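Local coordinates for protein DNA fragmentation factor subunit beta (Mus musculus, PDB 1V0D) that cuts chromosomal DNA as an endonuclease during apoptosis, causing DNA fragmentation and chromatin condensation, at residues L159-S162 with C163-I167. Sequence-based numbering, arbitrary orientation.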
# COMPACT_ATOMS: atom_id res chain seq x y z
N LEU A 159 5.73 -10.10 -13.04
CA LEU A 159 6.56 -9.38 -12.08
C LEU A 159 7.67 -8.58 -12.77
O LEU A 159 8.04 -7.49 -12.33
CB LEU A 159 7.16 -10.36 -11.08
CG LEU A 159 6.54 -10.30 -9.67
CD1 LEU A 159 5.05 -10.03 -9.74
CD2 LEU A 159 6.81 -11.59 -8.95
N ARG A 160 8.18 -9.11 -13.87
CA ARG A 160 9.21 -8.42 -14.63
C ARG A 160 8.58 -7.12 -15.12
O ARG A 160 9.12 -6.03 -14.92
CB ARG A 160 9.64 -9.28 -15.82
CG ARG A 160 10.89 -8.79 -16.53
CD ARG A 160 11.28 -9.78 -17.60
NE ARG A 160 11.20 -11.15 -17.10
CZ ARG A 160 10.94 -12.22 -17.86
NH1 ARG A 160 10.75 -12.07 -19.17
NH2 ARG A 160 10.86 -13.43 -17.32
N TYR A 161 7.42 -7.25 -15.76
CA TYR A 161 6.67 -6.11 -16.28
C TYR A 161 6.39 -5.09 -15.17
O TYR A 161 6.53 -3.89 -15.35
CB TYR A 161 5.32 -6.60 -16.85
CG TYR A 161 4.34 -5.48 -17.12
CD1 TYR A 161 4.39 -4.77 -18.32
CD2 TYR A 161 3.40 -5.10 -16.16
CE1 TYR A 161 3.53 -3.69 -18.56
CE2 TYR A 161 2.53 -4.02 -16.38
CZ TYR A 161 2.60 -3.32 -17.58
OH TYR A 161 1.74 -2.25 -17.82
N SER A 162 5.97 -5.60 -14.02
CA SER A 162 5.66 -4.76 -12.89
C SER A 162 6.85 -3.89 -12.50
O SER A 162 6.70 -2.68 -12.30
CB SER A 162 5.26 -5.63 -11.70
OG SER A 162 5.11 -4.82 -10.55
N CYS A 163 8.02 -4.51 -12.40
CA CYS A 163 9.23 -3.79 -12.03
C CYS A 163 9.56 -2.75 -13.07
O CYS A 163 9.89 -1.61 -12.74
CB CYS A 163 10.41 -4.75 -11.89
SG CYS A 163 11.97 -3.94 -11.47
N GLU A 164 9.49 -3.14 -14.35
CA GLU A 164 9.76 -2.23 -15.46
C GLU A 164 8.89 -0.98 -15.38
O GLU A 164 9.30 0.10 -15.79
CB GLU A 164 9.49 -2.91 -16.79
CG GLU A 164 10.45 -4.01 -17.14
CD GLU A 164 10.04 -4.72 -18.42
OE1 GLU A 164 9.58 -4.02 -19.36
OE2 GLU A 164 10.19 -5.97 -18.48
N SER A 165 7.69 -1.15 -14.85
CA SER A 165 6.75 -0.06 -14.73
C SER A 165 7.18 0.96 -13.69
O SER A 165 7.11 2.17 -13.94
CB SER A 165 5.37 -0.61 -14.37
OG SER A 165 4.96 -1.54 -15.37
N ARG A 166 7.62 0.49 -12.53
CA ARG A 166 8.04 1.42 -11.50
C ARG A 166 9.18 2.24 -12.05
O ARG A 166 9.20 3.47 -11.96
CB ARG A 166 8.52 0.67 -10.26
CG ARG A 166 7.58 -0.39 -9.76
CD ARG A 166 8.09 -0.95 -8.45
NE ARG A 166 7.19 -1.94 -7.88
CZ ARG A 166 7.04 -2.12 -6.57
NH1 ARG A 166 7.73 -1.36 -5.74
NH2 ARG A 166 6.18 -3.03 -6.10
N ILE A 167 10.13 1.55 -12.66
CA ILE A 167 11.30 2.20 -13.21
C ILE A 167 11.00 3.12 -14.37
O ILE A 167 11.62 4.17 -14.52
CB ILE A 167 12.37 1.15 -13.55
CG1 ILE A 167 12.97 0.65 -12.24
CG2 ILE A 167 13.44 1.73 -14.47
CD1 ILE A 167 13.86 -0.54 -12.41
O HOH W 1 4.58 -5.08 -8.12
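Tyr161 and Ser165 meet through different first torsions, one turn apart on helix 155-175. The tyrosine ring swings away from its own backbone N (chi1 167°). The serine OG stays beside its own N (chi1 -58°), which turns the hydroxyl back along the helix. There OG donates to Tyr161 O at 2.8 Å. It comes from above the carbonyl plane. Ser165 N reaches the same oxygen from the opposite face, at 3.0 Å. The carbonyl is therefore gripped by two donors of one residue, a common way for serine to satisfy its hydroxyl inside a helix. The same OG also lies over one face of the tyrosine ring, near the rim, with CE2 its nearest ring atom at 3.6 Å. Phe152 meets this ring as well, so the tyrosine also joins the helix to the chain ahead of it. Without the ring, as with an alanine here, Ser165 OG would probably lose the aromatic face beside it and Phe152 its aromatic neighbour.

Ser162 and Arg166 are linked through a water. It lies 2.5 Å from Ser162 OG and accepts from Arg166 NH2 at 3.3 Å, in the guanidinium plane. Arg166 NH1 is hydrogen-bonded to Trp259 O, which ties the helix to the chain just before strand 260-263. On another side, Arg160 and Glu164 run side by side. Arg160 CG packs against Glu164 OE2 at 3.5 Å, but NE and OE2 stay 5.5 Å apart. Glu164 N also donates to Arg160 O, as expected in a helix. The Arg160-Glu164 pairing thus rests on the Arg160 methylene lying against the carboxylate oxygen. Arg160 NH2 instead makes a long, weak ion pair with Asp211, and attraction to Glu164 is probably modest. The one direct side-chain hydrogen bond between the segments is made by the Ser165 hydroxyl, to the main-chain carbonyl of Tyr161.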